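Local structure of CurD (Moorea producens 3L, 5KP7) at residues A[74-79]-A[116-121]; A[382-387]-A[419-424]; A[332-337]-A[366-371]. The protein probably acts as a hydroxymethylglutaryl-CoA synthase-like acyltransferase of the thiolase-like superfamily, and binds 4'-phosphopantetheine. The protein carries 3 engineered substitutions. One frame throughout, in Å; residues are numbered along the deposited sequence.

How the contacts relate
The three contacts lie apart in the thiolase-like fold. Contact 1 packs two helices on each other, beside strand 161-168 of the large mixed sheet. Contact 3 joins two helices of the C-terminal HMG-CoA synthase region. Contact 2 ties the start of the edge strand 384-385, and the loop before it, to helix 416-422. Contacts 1 and 2 are nearest to each other, with centres 21 Å apart and closest atoms about 7 Å apart. The centre of contact 3 is 26 Å from each of the others. No two contacts touch, and along the chain they close in the order 1, 3, 2. All three lie away from the phosphopantetheine pocket, which includes Arg57, Phe187 and Asn320.

Contact 1 (A[74-79]-A[116-121]); sequences DPVSYA and STYIQE
Val76 and Ala79 pack against Tyr118 and Ile119 where two helices of the thiolase-like fold meet. The helices 75-79 and 116-121 cross at -41°, with axes 9.6 Å apart at closest approach. The interface is apolar. Both methyl groups of Val76 meet Tyr118. Its CG1 lies anti to the backbone N (chi1 173°) and reaches CB of Tyr118 at 3.6 Å. The same methyl group is near CG1 of Ile119. CG2 of Val76 comes up to the Tyr118 ring obliquely, near CD2. The side chains of Val76 and Tyr118 cross at about a right angle.

One turn further along, the methyl group of Ala79 meets the tip of Ile119, with CB 3.6 Å from CD1. Ile119 gets there because its CG1 lies beside the backbone N and the chain then extends to CD1. Both Ala79 and Ile119 also touch Ile165 on strand 161-168. The pair is therefore covered by the large mixed sheet. All four touching residues are buried.

The polar end of Tyr118 leaves the interface. Its OH is hydrogen-bonded to the backbone N of Arg438, and its ring takes part in a cation-pi contact with Lys113. Arg438 also forms a salt bridge with Asp74 OD2, so the same residue meets the second helix and the cap of the first. Arg438 lies on strand 437-442, and Val76 packs on Tyr440 of that strand.

The start of the first helix is fixed by a capping box. Asp74 is the N-cap. Its backbone N donates to Ser77 OG at 3.0 Å. In return, Ser77 N donates to Asp74 OD1 in a nearly straight bond, with an angle of 168° at the hydrogen.

Contact 2 (A[382-387]-A[419-424]); sequences DRYSLS and WKKIAG
Lys421 NZ is held by three oxygen partners at once. It donates to the backbone O of Asp382 at 2.9 Å and to Asp382 OD1 at 3.1 Å, the second as a salt bridge. A water accepts from NZ at 3.0 Å and donates to Arg383 O at 2.9 Å. Neither direct bond lies in the plane of its acceptor. The ammonium nitrogen sits above the carbonyl plane of Asp382, 42° out of it, and above the carboxylate plane, 52° out of it. One residue thus offers both its main chain and its side chain to the same ammonium group.

The carboxylate reaches NZ because Asp382 CG lies anti to the backbone N (chi1 -166°), beside the carbonyl carbon. The lysine chain bends at chi2 and then extends, passing Asp382 O with CD and CE. Nearer its root, CG of Lys421 comes to the edge of the Tyr384 ring, 4.2 Å from CD2. The two side chains cross at about a right angle. The OH of that tyrosine is hydrogen-bonded to Glu390. A methionine in place of Lys421 would probably leave the Asp382 carboxylate without its charged mate and the bridging water without its donor.

This is a structural polar tie, away from the phosphopantetheine pocket, in the C-terminal part of the synthase sequence. Strand 384-385 lies at an outer position of a small sheet and runs parallel to strand 40-43, with backbone bonds from Tyr384 to Ala39 and Gln41. Lys421 joins the loop leading into this strand to the last turn of helix 416-422, whose Trp419 stacks on Tyr412.

Contact 3 (A[332-337]-A[366-371]); sequences STIDNG and EGAAIA. Engineered in segment 366-371: Ala368 (natural residue Lys), Ala369 (natural residue Gln), Ala371 (natural residue Gln).
This is a steep helix-helix contact in the C-terminal HMG-CoA synthase region of the thiolase-like fold, part apolar and part bridged by water. It joins the end of helix 325-336 to the short helix 365-372. In sequence the two helices are separated by the adjacent antiparallel strands 343-351 and 355-363. The helices cross at -100°, with axes 9.2 Å apart at closest approach.

Ile334 supplies the apolar half. Its CG2 methyl, anti to the backbone N, comes over the main chain at CA of Ala368, 3.7 Å away. The same methyl is 3.6 Å from CB of Ala371. Ala368 and Ala371 are engineered substitutions for lysine and glutamine. Ile334 also touches Ile207, as does Ile370 of the second helix.

Asp335 supplies the polar half. OD2 is hydrogen-bonded to Tyr314 OH of helix 309-318, which links the carboxylate to a third helix. Each carboxylate oxygen accepts from its own water. One water donates to OD2 of Asp335 and to Ala371 O. The other donates to Asp335 OD1 at 2.7 Å and to Ala368 O at 2.8 Å.

Contact 1 (A[74-79]-A[116-121])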
loop_
_atom_site.group_PDB
_atom_site.type_symbol
_atom_site.label_atom_id
_atom_site.label_comp_id
_atom_site.label_asym_id
_atom_site.label_seq_id
_atom_site.Cartn_x
_atom_site.Cartn_y
_atom_site.Cartn_z
ATOM N N ASP A 74 -9.028 -14.962 5.792
ATOM C CA ASP A 74 -7.655 -14.770 6.204
ATOM C C ASP A 74 -6.824 -14.425 4.957
ATOM O O ASP A 74 -7.380 -14.284 3.862
ATOM C CB ASP A 74 -7.191 -15.986 7.033
ATOM C CG ASP A 74 -6.920 -17.220 6.209
ATOM O OD1 ASP A 74 -6.980 -17.133 4.966
ATOM O OD2 ASP A 74 -6.620 -18.274 6.825
ATOM N N PRO A 75 -5.503 -14.258 5.088
ATOM C CA PRO A 75 -4.738 -13.884 3.909
ATOM C C PRO A 75 -4.727 -14.933 2.814
ATOM O O PRO A 75 -4.595 -14.585 1.664
ATOM C CB PRO A 75 -3.339 -13.596 4.465
ATOM C CG PRO A 75 -3.600 -13.183 5.863
ATOM C CD PRO A 75 -4.723 -14.068 6.329
ATOM N N VAL A 76 -4.890 -16.210 3.161
ATOM C CA VAL A 76 -5.007 -17.272 2.162
ATOM C C VAL A 76 -6.289 -17.114 1.358
ATOM O O VAL A 76 -6.278 -17.159 0.137
ATOM C CB VAL A 76 -4.956 -18.685 2.825
ATOM C CG1 VAL A 76 -5.256 -19.786 1.814
ATOM C CG2 VAL A 76 -3.596 -18.921 3.485
ATOM N N SER A 77 -7.426 -16.983 2.040
ATOM C CA SER A 77 -8.685 -16.845 1.346
ATOM C C SER A 77 -8.721 -15.566 0.503
ATOM O O SER A 77 -9.195 -15.604 -0.635
ATOM C CB SER A 77 -9.880 -16.975 2.308
ATOM O OG SER A 77 -10.092 -15.850 3.114
ATOM N N TYR A 78 -8.142 -14.473 1.016
ATOM C CA TYR A 78 -8.036 -13.252 0.237
ATOM C C TYR A 78 -7.215 -13.524 -1.038
ATOM O O TYR A 78 -7.603 -13.096 -2.137
ATOM C CB TYR A 78 -7.393 -12.136 1.076
ATOM C CG TYR A 78 -8.367 -11.185 1.704
ATOM C CD1 TYR A 78 -9.249 -11.598 2.701
ATOM C CD2 TYR A 78 -8.421 -9.845 1.309
ATOM C CE1 TYR A 78 -10.150 -10.697 3.275
ATOM C CE2 TYR A 78 -9.312 -8.963 1.879
ATOM C CZ TYR A 78 -10.146 -9.368 2.874
ATOM O OH TYR A 78 -11.040 -8.434 3.392
ATOM N N ALA A 79 -6.072 -14.186 -0.872
ATOM C CA ALA A 79 -5.187 -14.500 -1.984
ATOM C C ALA A 79 -5.838 -15.356 -3.052
ATOM O O ALA A 79 -5.701 -15.088 -4.258
ATOM C CB ALA A 79 -3.919 -15.176 -1.489
ATOM N N SER A 116 1.693 -20.061 0.248
ATOM C CA SER A 116 1.702 -20.556 -1.113
ATOM C C SER A 116 1.217 -22.009 -1.225
ATOM O O SER A 116 0.642 -22.376 -2.238
ATOM C CB SER A 116 3.096 -20.410 -1.704
ATOM O OG SER A 116 3.459 -19.027 -1.725
ATOM N N THR A 117 1.492 -22.824 -0.210
ATOM C CA THR A 117 1.050 -24.234 -0.223
ATOM C C THR A 117 -0.482 -24.376 -0.256
ATOM O O THR A 117 -1.032 -25.083 -1.100
ATOM C CB THR A 117 1.625 -25.005 0.983
ATOM O OG1 THR A 117 1.240 -24.382 2.220
ATOM C CG2 THR A 117 3.148 -24.997 0.932
ATOM N N TYR A 118 -1.178 -23.639 0.594
ATOM C CA TYR A 118 -2.651 -23.596 0.568
ATOM C C TYR A 118 -3.173 -23.016 -0.719
ATOM O O TYR A 118 -4.131 -23.509 -1.288
ATOM C CB TYR A 118 -3.181 -22.761 1.727
ATOM C CG TYR A 118 -3.060 -23.395 3.088
ATOM C CD1 TYR A 118 -3.854 -24.483 3.435
ATOM C CD2 TYR A 118 -2.286 -22.836 4.075
ATOM C CE1 TYR A 118 -3.793 -25.041 4.705
ATOM C CE2 TYR A 118 -2.217 -23.387 5.354
ATOM C CZ TYR A 118 -2.987 -24.505 5.652
ATOM O OH TYR A 118 -2.932 -25.044 6.927
ATOM N N ILE A 119 -2.523 -21.966 -1.207
ATOM C CA ILE A 119 -2.939 -21.307 -2.438
ATOM C C ILE A 119 -2.845 -22.272 -3.623
ATOM O O ILE A 119 -3.782 -22.422 -4.416
ATOM C CB ILE A 119 -2.161 -19.997 -2.652
ATOM C CG1 ILE A 119 -2.573 -18.958 -1.601
ATOM C CG2 ILE A 119 -2.381 -19.445 -4.045
ATOM C CD1 ILE A 119 -1.543 -17.871 -1.357
ATOM N N GLN A 120 -1.728 -22.978 -3.728
ATOM C CA GLN A 120 -1.565 -23.997 -4.756
ATOM C C GLN A 120 -2.671 -25.061 -4.699
ATOM O O GLN A 120 -3.220 -25.457 -5.741
ATOM C CB GLN A 120 -0.190 -24.636 -4.617
ATOM C CG GLN A 120 0.115 -25.791 -5.576
ATOM C CD GLN A 120 0.845 -26.934 -4.892
ATOM O OE1 GLN A 120 0.645 -27.199 -3.701
ATOM N NE2 GLN A 120 1.725 -27.587 -5.623
ATOM N N GLU A 121 -2.955 -25.539 -3.501
ATOM C CA GLU A 121 -3.982 -26.570 -3.282
ATOM C C GLU A 121 -5.348 -26.134 -3.799
ATOM O O GLU A 121 -6.009 -26.839 -4.586
ATOM C CB GLU A 121 -4.071 -26.901 -1.791
ATOM C CG GLU A 121 -5.141 -27.903 -1.385
ATOM C CD GLU A 121 -4.921 -29.288 -1.935
ATOM O OE1 GLU A 121 -3.767 -29.679 -2.218
ATOM O OE2 GLU A 121 -5.921 -30.039 -2.067
#

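Contact 2 (A[382-387]-A[419-424])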
loop_
_atom_site.group_PDB
_atom_site.type_symbol
_atom_site.label_atom_id
_atom_site.label_comp_id
_atom_site.label_asym_id
_atom_site.label_seq_id
_atom_site.Cartn_x
_atom_site.Cartn_y
_atom_site.Cartn_z
ATOM N N ASP A 382 -20.013 -3.449 -4.696
ATOM C CA ASP A 382 -20.941 -4.484 -4.239
ATOM C C ASP A 382 -20.655 -5.005 -2.821
ATOM O O ASP A 382 -21.419 -5.842 -2.313
ATOM C CB ASP A 382 -20.973 -5.650 -5.257
ATOM C CG ASP A 382 -22.158 -6.618 -5.040
ATOM O OD1 ASP A 382 -23.268 -6.168 -4.723
ATOM O OD2 ASP A 382 -21.946 -7.842 -5.156
ATOM N N ARG A 383 -19.611 -4.499 -2.151
ATOM C CA ARG A 383 -19.298 -4.958 -0.799
ATOM C C ARG A 383 -20.341 -4.482 0.213
ATOM O O ARG A 383 -21.001 -3.432 0.022
ATOM C CB ARG A 383 -17.909 -4.445 -0.371
ATOM C CG ARG A 383 -16.791 -4.969 -1.271
ATOM C CD ARG A 383 -15.439 -4.334 -0.971
ATOM N NE ARG A 383 -15.528 -2.893 -1.186
ATOM C CZ ARG A 383 -14.637 -1.999 -0.760
ATOM N NH1 ARG A 383 -13.535 -2.401 -0.134
ATOM N NH2 ARG A 383 -14.880 -0.696 -0.951
ATOM N N TYR A 384 -20.432 -5.225 1.316
ATOM C CA TYR A 384 -21.326 -4.870 2.426
ATOM C C TYR A 384 -20.802 -3.647 3.153
ATOM O O TYR A 384 -19.624 -3.563 3.461
ATOM C CB TYR A 384 -21.419 -6.037 3.401
ATOM C CG TYR A 384 -22.482 -5.901 4.464
ATOM C CD1 TYR A 384 -22.178 -5.327 5.696
ATOM C CD2 TYR A 384 -23.768 -6.371 4.253
ATOM C CE1 TYR A 384 -23.136 -5.215 6.688
ATOM C CE2 TYR A 384 -24.735 -6.260 5.243
ATOM C CZ TYR A 384 -24.406 -5.677 6.457
ATOM O OH TYR A 384 -25.364 -5.557 7.466
ATOM N N SER A 385 -21.676 -2.672 3.385
ATOM C CA SER A 385 -21.274 -1.455 4.095
ATOM C C SER A 385 -21.575 -1.625 5.581
ATOM O O SER A 385 -22.757 -1.603 5.959
ATOM C CB SER A 385 -22.036 -0.239 3.552
ATOM O OG SER A 385 -21.552 0.928 4.193
ATOM N N LEU A 386 -20.538 -1.767 6.407
ATOM C CA LEU A 386 -20.700 -2.016 7.849
ATOM C C LEU A 386 -21.201 -0.789 8.614
ATOM O O LEU A 386 -20.765 0.320 8.348
ATOM C CB LEU A 386 -19.372 -2.394 8.491
ATOM C CG LEU A 386 -18.732 -3.707 8.026
ATOM C CD1 LEU A 386 -17.291 -3.761 8.481
ATOM C CD2 LEU A 386 -19.507 -4.904 8.557
ATOM N N SER A 387 -22.086 -1.016 9.580
ATOM C CA SER A 387 -22.378 0.004 10.587
ATOM C C SER A 387 -21.234 0.008 11.586
ATOM O O SER A 387 -20.418 -0.937 11.672
ATOM C CB SER A 387 -23.684 -0.290 11.312
ATOM O OG SER A 387 -23.572 -1.455 12.104
ATOM N N TRP A 419 -23.236 -12.395 4.956
ATOM C CA TRP A 419 -23.203 -13.685 4.296
ATOM C C TRP A 419 -24.008 -13.690 2.998
ATOM O O TRP A 419 -23.565 -14.256 1.994
ATOM C CB TRP A 419 -23.698 -14.805 5.221
ATOM C CG TRP A 419 -23.388 -16.143 4.659
ATOM C CD1 TRP A 419 -24.252 -17.005 4.073
ATOM C CD2 TRP A 419 -22.101 -16.742 4.570
ATOM N NE1 TRP A 419 -23.604 -18.134 3.673
ATOM C CE2 TRP A 419 -22.272 -17.995 3.946
ATOM C CE3 TRP A 419 -20.820 -16.353 4.979
ATOM C CZ2 TRP A 419 -21.218 -18.866 3.723
ATOM C CZ3 TRP A 419 -19.768 -17.214 4.753
ATOM C CH2 TRP A 419 -19.975 -18.459 4.130
ATOM N N LYS A 420 -25.169 -13.040 3.026
ATOM C CA LYS A 420 -26.033 -12.959 1.843
ATOM C C LYS A 420 -25.299 -12.347 0.641
ATOM O O LYS A 420 -25.560 -12.743 -0.489
ATOM C CB LYS A 420 -27.340 -12.213 2.158
ATOM C CG LYS A 420 -28.475 -12.571 1.225
ATOM C CD LYS A 420 -29.774 -11.928 1.666
ATOM C CE LYS A 420 -30.849 -12.095 0.601
ATOM N NZ LYS A 420 -31.993 -11.187 0.849
ATOM N N LYS A 421 -24.370 -11.421 0.889
ATOM C CA LYS A 421 -23.521 -10.832 -0.157
ATOM C C LYS A 421 -22.446 -11.791 -0.711
ATOM O O LYS A 421 -22.081 -11.679 -1.875
ATOM C CB LYS A 421 -22.817 -9.564 0.359
ATOM C CG LYS A 421 -23.720 -8.354 0.562
ATOM C CD LYS A 421 -24.008 -7.670 -0.762
ATOM C CE LYS A 421 -24.293 -6.197 -0.589
ATOM N NZ LYS A 421 -24.325 -5.566 -1.924
ATOM N N ILE A 422 -21.946 -12.705 0.121
ATOM C CA ILE A 422 -20.883 -13.659 -0.244
ATOM C C ILE A 422 -21.445 -14.929 -0.901
ATOM O O ILE A 422 -20.898 -15.410 -1.894
ATOM C CB ILE A 422 -20.060 -14.041 1.024
ATOM C CG1 ILE A 422 -19.398 -12.795 1.609
ATOM C CG2 ILE A 422 -18.974 -15.076 0.728
ATOM C CD1 ILE A 422 -18.720 -13.037 2.945
ATOM N N ALA A 423 -22.522 -15.474 -0.341
ATOM C CA ALA A 423 -23.035 -16.799 -0.732
ATOM C C ALA A 423 -23.470 -16.818 -2.185
ATOM O O ALA A 423 -24.267 -15.978 -2.598
ATOM C CB ALA A 423 -24.214 -17.207 0.156
ATOM N N GLY A 424 -22.997 -17.805 -2.936
ATOM C CA GLY A 424 -23.387 -17.974 -4.338
ATOM C C GLY A 424 -22.446 -17.295 -5.310
ATOM O O GLY A 424 -22.653 -17.378 -6.510
HETATM O O HOH W 1 -23.246 -2.789 -1.641
#

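Contact 3 (A[332-337]-A[366-371])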
loop_
_atom_site.group_PDB
_atom_site.type_symbol
_atom_site.label_atom_id
_atom_site.label_comp_id
_atom_site.label_asym_id
_atom_site.label_seq_id
_atom_site.Cartn_x
_atom_site.Cartn_y
_atom_site.Cartn_z
ATOM N N SER A 332 -5.684 0.679 -10.492
ATOM C CA SER A 332 -6.493 1.905 -10.465
ATOM C C SER A 332 -6.078 2.916 -11.531
ATOM O O SER A 332 -6.932 3.531 -12.184
ATOM C CB SER A 332 -6.435 2.517 -9.077
ATOM O OG SER A 332 -7.418 3.537 -8.927
ATOM N N THR A 333 -4.777 3.098 -11.700
ATOM C CA THR A 333 -4.256 3.952 -12.762
ATOM C C THR A 333 -4.754 3.490 -14.152
ATOM O O THR A 333 -5.200 4.294 -14.967
ATOM C CB THR A 333 -2.732 3.952 -12.722
ATOM O OG1 THR A 333 -2.276 4.637 -11.541
ATOM C CG2 THR A 333 -2.153 4.643 -13.935
ATOM N N ILE A 334 -4.673 2.186 -14.399
ATOM C CA ILE A 334 -5.070 1.625 -15.698
ATOM C C ILE A 334 -6.558 1.850 -15.961
ATOM O O ILE A 334 -6.946 2.331 -17.041
ATOM C CB ILE A 334 -4.719 0.128 -15.804
ATOM C CG1 ILE A 334 -3.200 -0.020 -15.774
ATOM C CG2 ILE A 334 -5.288 -0.483 -17.100
ATOM C CD1 ILE A 334 -2.708 -1.417 -15.573
ATOM N N ASP A 335 -7.400 1.527 -14.980
ATOM C CA ASP A 335 -8.846 1.705 -15.148
ATOM C C ASP A 335 -9.307 3.157 -15.242
ATOM O O ASP A 335 -10.244 3.480 -16.001
ATOM C CB ASP A 335 -9.602 1.028 -14.012
ATOM C CG ASP A 335 -9.731 -0.458 -14.200
ATOM O OD1 ASP A 335 -9.254 -1.024 -15.223
ATOM O OD2 ASP A 335 -10.279 -1.070 -13.267
ATOM N N ASN A 336 -8.656 4.034 -14.482
ATOM C CA ASN A 336 -9.135 5.406 -14.335
ATOM C C ASN A 336 -8.402 6.462 -15.161
ATOM O O ASN A 336 -8.920 7.570 -15.323
ATOM C CB ASN A 336 -9.139 5.766 -12.843
ATOM C CG ASN A 336 -10.128 4.925 -12.078
ATOM O OD1 ASN A 336 -11.338 5.074 -12.255
ATOM N ND2 ASN A 336 -9.638 4.021 -11.272
ATOM N N GLY A 337 -7.258 6.110 -15.723
ATOM C CA GLY A 337 -6.498 6.981 -16.606
ATOM C C GLY A 337 -6.849 6.768 -18.070
ATOM O O GLY A 337 -7.753 6.003 -18.396
ATOM N N GLU A 366 -4.889 -1.959 -25.684
ATOM C CA GLU A 366 -5.357 -3.345 -25.648
ATOM C C GLU A 366 -5.298 -3.914 -24.226
ATOM O O GLU A 366 -6.263 -4.538 -23.749
ATOM C CB GLU A 366 -4.504 -4.202 -26.609
ATOM C CG GLU A 366 -4.745 -3.890 -28.078
ATOM C CD GLU A 366 -4.090 -2.604 -28.623
ATOM O OE1 GLU A 366 -3.103 -2.054 -28.016
ATOM O OE2 GLU A 366 -4.617 -2.137 -29.693
ATOM N N GLY A 367 -4.170 -3.698 -23.555
ATOM C CA GLY A 367 -4.006 -4.058 -22.158
ATOM C C GLY A 367 -5.023 -3.406 -21.227
ATOM O O GLY A 367 -5.596 -4.068 -20.366
ATOM N N ALA A 368 -5.266 -2.100 -21.420
ATOM C CA ALA A 368 -6.251 -1.393 -20.607
ATOM C C ALA A 368 -7.642 -1.953 -20.833
ATOM O O ALA A 368 -8.411 -2.060 -19.885
ATOM C CB ALA A 368 -6.240 0.109 -20.891
ATOM N N ALA A 369 -7.959 -2.335 -22.075
ATOM C CA ALA A 369 -9.268 -2.932 -22.374
ATOM C C ALA A 369 -9.432 -4.269 -21.664
ATOM O O ALA A 369 -10.486 -4.529 -21.094
ATOM C CB ALA A 369 -9.470 -3.074 -23.867
ATOM N N ILE A 370 -8.396 -5.104 -21.676
ATOM C CA ILE A 370 -8.425 -6.368 -20.904
ATOM C C ILE A 370 -8.619 -6.080 -19.418
ATOM O O ILE A 370 -9.472 -6.685 -18.756
ATOM C CB ILE A 370 -7.165 -7.237 -21.146
ATOM C CG1 ILE A 370 -7.107 -7.721 -22.614
ATOM C CG2 ILE A 370 -7.154 -8.438 -20.203
ATOM C CD1 ILE A 370 -5.719 -8.155 -23.045
ATOM N N ALA A 371 -7.838 -5.150 -18.886
ATOM C CA ALA A 371 -7.973 -4.783 -17.480
ATOM C C ALA A 371 -9.396 -4.340 -17.098
ATOM O O ALA A 371 -9.912 -4.735 -16.052
ATOM C CB ALA A 371 -6.957 -3.696 -17.126
HETATM O O HOH W 2 -11.479 -3.369 -13.824
HETATM O O HOH W 3 -9.076 -0.351 -17.825
#